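Side-chain contacts in secreted protein (Streptomyces lividans TK24, PDB 5LXZ), which probably acts as a copper-radical oxidase of the AA5 family, related to galactose oxidase, and carries a second bound copper ion in this crystal form: residues A31-T36 / A598-V603; E101-D106 / G111-V116; L213-K218 / V373-L378. The protein carries 1 engineered substitution. One frame throughout, in Å; residues are numbered along the deposited sequence.

How the interactions relate
Interactions 2 and 3 are neighbours, their centres about 13 Å apart, and they touch directly. Lys217 NZ reaches Asp106 O at 2.9 Å and Gly111 N meets Ala214 O at 3.0 Å, both probable hydrogen bonds, so segment 213-218 ties segments 101-106 and 111-116 to the loop 373-378. Glu101 in interaction 2 is a ligand of the copper shared with Asp53, a site separate from the copper held by Tyr248, Tyr460, His461 and His548. Interaction 1 lies on the other side of the chain's centre, about 43 Å from interaction 2 and 38 Å from interaction 3, centre to centre, and joins residues from near the two chain ends.

Interaction 1 of 3, residues A31-T36 / A598-V603; sequences AALLRT and AEWVRV
Trp600 turns one indole face to the backbone of Arg35, with Leu34 O approaching obliquely, and its side chain carries most of this contact. From CB, the first torsion sets CG anti to the carbonyl carbon (chi1 -73°), and the ring leaves strand 599-603 pointing at segment 31-36. CG is the first ring atom near Arg35 O, and where the two rings fuse, CD2 and CE2 each lie 3.5 Å from Arg35 O, which sits over the indole face. Farther out, the six-membered ring receives Arg35 CA over its face, a CH-pi contact 3.7 Å from the ring centroid and only 10° off the normal. CZ3 passes 4.1 Å from Arg35 CB, while the guanidinium takes no part. CZ2 lies 3.3 Å from Leu34 O, and at the tip CH2 meets Leu33 CD2 edge-on at 3.8 Å. Outside the pair, Met585 and Pro468 also touch Leu33, and Trp583 touches Arg35. An alanine in place of Trp600 would probably leave Arg35 CA and Leu33 CD2 without their aromatic partner and open a gap between the two segments. No hydrogen bond crosses here: the early-set domain meets the sheet containing strand 30-33 through dispersion, CH-pi contact and carbonyl oxygens resting against carbon, so the fit depends on shape more than on polar pairing.

Interaction 2 of 3, residues E101-D106 / G111-V116; sequences EKLKGD and GGLMVV
Leu103 sends one methyl, CD1, against Gly112 and Leu113, and that methyl makes the closest approaches. Its side chain leans toward the second segment, and a chi2 of 170° holds CD1 anti to CA, extending that branch across to the strand. In sequence order, Gly112 is met first. Its CA lies 3.9 Å from Leu103 CD1, so the leucine methyl presses on bare backbone. A CB on this residue would point away from segment 101-106, but the strand is at its closest here, with Leu103 CA and Gly112 CA 6.9 Å apart. Leu113 follows. Its CB does not head straight for Leu103, yet the chain swings round so that the branch carbon CG comes to 3.9 Å from Leu103 CD1. The two leucines cross obliquely, methyl against branch point, and both also touch Asp219 on strand 218-222, so that residue borders the same apolar patch. At Met114 the strand turns its side chain to the other side, where it packs on Ile174, Val176 and Ala210. Val116 also rests on Ile174. No hydrogen bond links the two segments, and the contact is purely apolar. A few residues back along the chain, Glu101 OE1 binds copper together with Asp53, and the Leu103 side chain lies about 10 Å from a bound copper ion. The arrangement is plain apolar packing between the loop that follows strand 91-102 and the start of strand 111-118, which lies within the GlxA beta-barrel family region and pairs antiparallel with strands 164-177 and 206-210.

Interaction 3 of 3, residues L213-K218 / V373-L378; sequences LALDKK and VGESKL. With EDO (1,2-ethanediol), chain J.
Glu375 grips two successive backbone amides of segment 213-218 with its carboxylate. Leu215 N donates to OE1 at 2.9 Å and Asp216 N to OE2 at 3.0 Å, each on the syn side, 19° and 29° out of the carboxylate plane. A weak third bond joins Asp216 N to OE1. Ala214 CB packs on the same group, 3.3 Å from Glu375 CD. The glutamate gets there because its chain runs extended beyond CG (chi2 172°). A 1,2-ethanediol, probably from the crystallisation liquor, places O1 near OE1 at a distance so short that its exact geometry is doubtful; it also bonds Arg430. In the next shell, Lys212 forms a salt bridge to OE2, which probably balances the buried charge, and Asp216 OD2 is held by Tyr427 and Arg428. Glu375 is third in a type II' turn from Val373 to Ser376, with Gly374 at positive phi before it; the turn directs the side chain at segment 213-218, and Arg430 bonds Glu375 O. The contact thus joins two loops: one connects barrel strand 206-210 to strand 218-222, the other lies between strands 364-368 and 383-387 of a four-stranded antiparallel sheet, consistent with a propeller blade.

Interaction 1 of 3, residues A31-T36 / A598-V603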
# COMPACT_ATOMS: atom_id res chain seq x y z
N ALA A 31 8.55 2.65 -3.05
CA ALA A 31 9.91 2.79 -2.59
C ALA A 31 10.15 1.96 -1.36
O ALA A 31 9.21 1.70 -0.58
CB ALA A 31 10.26 4.23 -2.34
N ALA A 32 11.38 1.54 -1.19
CA ALA A 32 11.76 0.76 -0.03
C ALA A 32 13.16 1.15 0.40
O ALA A 32 14.05 1.22 -0.43
CB ALA A 32 11.70 -0.72 -0.33
N LEU A 33 13.36 1.38 1.69
CA LEU A 33 14.68 1.53 2.23
C LEU A 33 15.32 0.17 2.36
O LEU A 33 14.72 -0.72 2.90
CB LEU A 33 14.66 2.26 3.56
CG LEU A 33 16.01 2.33 4.26
CD1 LEU A 33 16.98 3.19 3.46
CD2 LEU A 33 15.86 2.89 5.67
N LEU A 34 16.53 0.01 1.81
CA LEU A 34 17.25 -1.25 1.84
C LEU A 34 18.31 -1.20 2.94
O LEU A 34 18.74 -0.14 3.40
CB LEU A 34 17.97 -1.43 0.51
CG LEU A 34 17.08 -1.30 -0.73
CD1 LEU A 34 17.99 -1.33 -1.96
CD2 LEU A 34 16.03 -2.37 -0.77
N ARG A 35 18.70 -2.39 3.38
CA ARG A 35 19.63 -2.52 4.50
C ARG A 35 21.01 -1.98 4.22
O ARG A 35 21.79 -1.81 5.13
CB ARG A 35 19.66 -3.96 4.98
CG ARG A 35 20.19 -5.00 4.01
CD ARG A 35 21.65 -5.25 4.21
NE ARG A 35 22.03 -6.53 3.61
CZ ARG A 35 23.28 -7.00 3.62
NH1 ARG A 35 24.25 -6.31 4.18
NH2 ARG A 35 23.52 -8.19 3.11
N THR A 36 21.32 -1.71 2.96
CA THR A 36 22.52 -0.99 2.56
C THR A 36 22.48 0.50 2.81
O THR A 36 23.47 1.19 2.60
CB THR A 36 22.77 -1.21 1.06
OG1 THR A 36 21.56 -0.83 0.36
CG2 THR A 36 23.06 -2.66 0.79
N ALA A 598 21.04 6.16 12.44
CA ALA A 598 20.86 4.76 12.73
C ALA A 598 22.05 3.90 12.44
O ALA A 598 22.78 4.15 11.48
CB ALA A 598 19.64 4.24 11.94
N GLU A 599 22.19 2.83 13.23
CA GLU A 599 23.04 1.71 12.89
C GLU A 599 22.16 0.58 12.45
O GLU A 599 21.09 0.38 13.03
CB GLU A 599 23.85 1.26 14.11
CG GLU A 599 24.81 2.32 14.62
CD GLU A 599 25.92 2.58 13.64
OE1 GLU A 599 26.77 1.69 13.49
OE2 GLU A 599 25.92 3.64 12.97
N TRP A 600 22.63 -0.20 11.50
CA TRP A 600 21.89 -1.38 11.03
C TRP A 600 22.08 -2.61 11.90
O TRP A 600 23.22 -2.96 12.27
CB TRP A 600 22.22 -1.67 9.58
CG TRP A 600 21.62 -0.70 8.62
CD1 TRP A 600 22.19 0.42 8.12
CD2 TRP A 600 20.28 -0.70 8.14
NE1 TRP A 600 21.34 1.09 7.31
CE2 TRP A 600 20.14 0.44 7.32
CE3 TRP A 600 19.20 -1.56 8.28
CZ2 TRP A 600 18.98 0.71 6.62
CZ3 TRP A 600 18.03 -1.27 7.60
CH2 TRP A 600 17.92 -0.13 6.81
N VAL A 601 20.99 -3.30 12.20
CA VAL A 601 20.98 -4.49 13.04
C VAL A 601 20.20 -5.56 12.31
O VAL A 601 19.06 -5.32 11.85
CB VAL A 601 20.34 -4.22 14.40
CG1 VAL A 601 20.15 -5.50 15.21
CG2 VAL A 601 21.22 -3.26 15.15
N ARG A 602 20.81 -6.73 12.15
CA ARG A 602 20.12 -7.88 11.60
C ARG A 602 19.64 -8.75 12.72
O ARG A 602 20.41 -9.16 13.58
CB ARG A 602 21.03 -8.68 10.68
CG ARG A 602 20.29 -9.78 9.95
CD ARG A 602 21.19 -10.58 9.05
NE ARG A 602 22.11 -11.45 9.74
CZ ARG A 602 21.86 -12.71 10.11
NH1 ARG A 602 20.67 -13.25 9.95
NH2 ARG A 602 22.83 -13.42 10.70
N VAL A 603 18.37 -9.09 12.68
CA VAL A 603 17.77 -10.06 13.61
C VAL A 603 17.55 -11.35 12.85
O VAL A 603 16.78 -11.41 11.90
CB VAL A 603 16.46 -9.51 14.19
CG1 VAL A 603 15.80 -10.52 15.08
CG2 VAL A 603 16.67 -8.19 14.90

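Interaction 2 of 3, residues E101-D106 / G111-V116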
# COMPACT_ATOMS: atom_id res chain seq x y z
N GLU A 101 -4.82 0.08 -20.18
CA GLU A 101 -5.17 0.97 -21.22
C GLU A 101 -6.35 1.78 -20.78
O GLU A 101 -7.28 1.23 -20.19
CB GLU A 101 -5.61 0.15 -22.44
CG GLU A 101 -5.57 0.91 -23.75
CD GLU A 101 -4.16 1.26 -24.21
OE1 GLU A 101 -3.22 0.48 -23.95
OE2 GLU A 101 -3.98 2.33 -24.84
N LYS A 102 -6.30 3.06 -21.08
CA LYS A 102 -7.42 3.96 -20.85
C LYS A 102 -8.54 3.51 -21.79
O LYS A 102 -8.30 3.14 -22.94
CB LYS A 102 -6.95 5.39 -21.13
CG LYS A 102 -7.92 6.48 -20.71
CD LYS A 102 -7.37 7.83 -21.12
CE LYS A 102 -8.23 8.95 -20.59
NZ LYS A 102 -7.70 10.26 -21.03
N LEU A 103 -9.76 3.44 -21.28
CA LEU A 103 -10.86 2.94 -22.11
C LEU A 103 -11.56 4.05 -22.84
O LEU A 103 -11.85 5.09 -22.24
CB LEU A 103 -11.87 2.16 -21.29
CG LEU A 103 -11.32 0.88 -20.70
CD1 LEU A 103 -12.30 0.30 -19.70
CD2 LEU A 103 -10.97 -0.13 -21.79
N LYS A 104 -11.84 3.80 -24.11
CA LYS A 104 -12.53 4.76 -24.97
C LYS A 104 -14.02 4.71 -24.68
O LYS A 104 -14.59 3.63 -24.54
CB LYS A 104 -12.30 4.44 -26.47
CG LYS A 104 -10.85 4.50 -26.92
N GLY A 105 -14.61 5.88 -24.60
CA GLY A 105 -16.05 6.06 -24.73
C GLY A 105 -16.31 7.53 -24.51
O GLY A 105 -15.42 8.36 -24.68
N ASP A 106 -17.51 7.85 -24.08
CA ASP A 106 -17.86 9.19 -23.75
C ASP A 106 -17.25 9.52 -22.38
O ASP A 106 -17.61 8.92 -21.35
CB ASP A 106 -19.38 9.32 -23.74
CG ASP A 106 -19.85 10.72 -23.51
OD1 ASP A 106 -19.14 11.53 -22.87
OD2 ASP A 106 -20.99 11.01 -24.00
N GLY A 111 -18.47 4.29 -17.06
CA GLY A 111 -18.36 3.05 -17.82
C GLY A 111 -17.09 2.31 -17.55
O GLY A 111 -16.30 2.70 -16.72
N GLY A 112 -16.93 1.20 -18.24
CA GLY A 112 -15.82 0.31 -18.06
C GLY A 112 -16.11 -1.07 -18.58
O GLY A 112 -17.13 -1.27 -19.26
N LEU A 113 -15.26 -2.04 -18.25
CA LEU A 113 -15.44 -3.39 -18.78
C LEU A 113 -16.39 -4.23 -17.93
O LEU A 113 -16.27 -4.28 -16.71
CB LEU A 113 -14.12 -4.11 -18.99
CG LEU A 113 -13.22 -3.43 -20.02
CD1 LEU A 113 -11.91 -4.18 -20.09
CD2 LEU A 113 -13.87 -3.35 -21.39
N MET A 114 -17.36 -4.83 -18.60
CA MET A 114 -18.20 -5.86 -18.02
C MET A 114 -17.68 -7.23 -18.42
O MET A 114 -17.44 -7.48 -19.63
CB MET A 114 -19.62 -5.70 -18.57
CG MET A 114 -20.67 -6.63 -18.01
SD MET A 114 -21.04 -6.32 -16.28
CE MET A 114 -21.61 -4.63 -16.32
N VAL A 115 -17.48 -8.11 -17.45
CA VAL A 115 -17.09 -9.49 -17.75
C VAL A 115 -18.36 -10.29 -17.74
O VAL A 115 -18.93 -10.54 -16.69
CB VAL A 115 -16.08 -10.04 -16.76
CG1 VAL A 115 -15.72 -11.49 -17.11
CG2 VAL A 115 -14.87 -9.13 -16.75
N VAL A 116 -18.82 -10.74 -18.91
CA VAL A 116 -20.04 -11.51 -18.97
C VAL A 116 -19.68 -12.97 -18.79
O VAL A 116 -18.73 -13.46 -19.42
CB VAL A 116 -20.80 -11.28 -20.29
CG1 VAL A 116 -22.14 -12.01 -20.29
CG2 VAL A 116 -20.94 -9.79 -20.62

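Interaction 3 of 3, residues L213-K218 / V373-L378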
# COMPACT_ATOMS: atom_id res chain seq x y z
N LEU A 213 -17.50 1.23 -12.35
CA LEU A 213 -17.91 1.78 -13.65
C LEU A 213 -18.08 3.27 -13.42
O LEU A 213 -19.10 3.74 -12.88
CB LEU A 213 -19.18 1.11 -14.16
CG LEU A 213 -19.08 -0.40 -14.41
CD1 LEU A 213 -20.45 -1.01 -14.70
CD2 LEU A 213 -18.07 -0.74 -15.51
N ALA A 214 -17.03 4.02 -13.77
CA ALA A 214 -16.97 5.39 -13.38
C ALA A 214 -16.24 6.19 -14.47
O ALA A 214 -16.33 5.82 -15.63
CB ALA A 214 -16.36 5.51 -11.96
N LEU A 215 -15.59 7.29 -14.12
CA LEU A 215 -15.02 8.17 -15.10
C LEU A 215 -13.54 8.05 -15.34
O LEU A 215 -13.04 8.52 -16.38
CB LEU A 215 -15.39 9.60 -14.72
CG LEU A 215 -16.89 9.88 -14.82
CD1 LEU A 215 -17.17 11.31 -14.38
CD2 LEU A 215 -17.44 9.60 -16.21
N ASP A 216 -12.80 7.46 -14.41
CA ASP A 216 -11.38 7.19 -14.60
C ASP A 216 -11.27 5.71 -14.99
O ASP A 216 -11.13 4.83 -14.13
CB ASP A 216 -10.63 7.55 -13.31
CG ASP A 216 -9.15 7.44 -13.43
OD1 ASP A 216 -8.61 7.26 -14.56
OD2 ASP A 216 -8.51 7.47 -12.35
N LYS A 217 -11.38 5.46 -16.29
CA LYS A 217 -11.67 4.14 -16.87
C LYS A 217 -10.43 3.46 -17.39
O LYS A 217 -9.77 3.98 -18.30
CB LYS A 217 -12.61 4.29 -18.06
CG LYS A 217 -13.81 5.14 -17.81
CD LYS A 217 -14.66 5.26 -19.06
CE LYS A 217 -15.82 6.17 -18.83
NZ LYS A 217 -16.44 6.56 -20.15
N LYS A 218 -10.18 2.24 -16.90
CA LYS A 218 -8.94 1.53 -17.18
C LYS A 218 -9.23 0.02 -17.37
O LYS A 218 -10.19 -0.48 -16.78
CB LYS A 218 -8.00 1.75 -16.01
CG LYS A 218 -6.68 2.40 -16.40
N VAL A 373 -15.73 4.78 -1.53
CA VAL A 373 -15.37 3.76 -2.49
C VAL A 373 -15.24 4.36 -3.92
O VAL A 373 -16.01 5.25 -4.33
CB VAL A 373 -16.35 2.57 -2.49
CG1 VAL A 373 -16.25 1.81 -1.19
CG2 VAL A 373 -17.78 3.01 -2.81
N GLY A 374 -14.29 3.83 -4.67
CA GLY A 374 -14.08 4.25 -6.05
C GLY A 374 -13.77 5.72 -6.15
O GLY A 374 -12.87 6.20 -5.46
N GLU A 375 -14.54 6.43 -6.97
CA GLU A 375 -14.26 7.83 -7.29
C GLU A 375 -15.09 8.77 -6.46
O GLU A 375 -15.29 9.95 -6.83
CB GLU A 375 -14.41 8.07 -8.80
CG GLU A 375 -13.46 7.21 -9.58
CD GLU A 375 -13.64 7.21 -11.09
OE1 GLU A 375 -14.38 8.08 -11.60
OE2 GLU A 375 -13.11 6.26 -11.69
N SER A 376 -15.56 8.29 -5.33
CA SER A 376 -16.37 9.08 -4.42
C SER A 376 -15.73 10.39 -4.04
O SER A 376 -14.49 10.51 -3.87
CB SER A 376 -16.58 8.27 -3.16
OG SER A 376 -17.29 8.95 -2.14
N LYS A 377 -16.60 11.39 -3.83
CA LYS A 377 -16.17 12.67 -3.25
C LYS A 377 -16.01 12.65 -1.75
O LYS A 377 -15.54 13.63 -1.16
CB LYS A 377 -17.16 13.79 -3.63
CG LYS A 377 -17.17 14.08 -5.08
CD LYS A 377 -17.74 15.46 -5.39
CE LYS A 377 -17.29 15.88 -6.77
NZ LYS A 377 -15.81 16.06 -6.81
N LEU A 378 -16.45 11.60 -1.08
CA LEU A 378 -16.29 11.54 0.36
C LEU A 378 -14.81 11.40 0.74
O LEU A 378 -14.09 10.65 0.11
CB LEU A 378 -17.04 10.33 0.93
CG LEU A 378 -18.55 10.23 0.74
CD1 LEU A 378 -19.03 8.88 1.29
CD2 LEU A 378 -19.19 11.39 1.49
C1 EDO J . -13.14 10.72 -12.07
O1 EDO J . -14.23 10.41 -11.17
C2 EDO J . -13.53 12.05 -12.72
O2 EDO J . -13.38 13.05 -11.75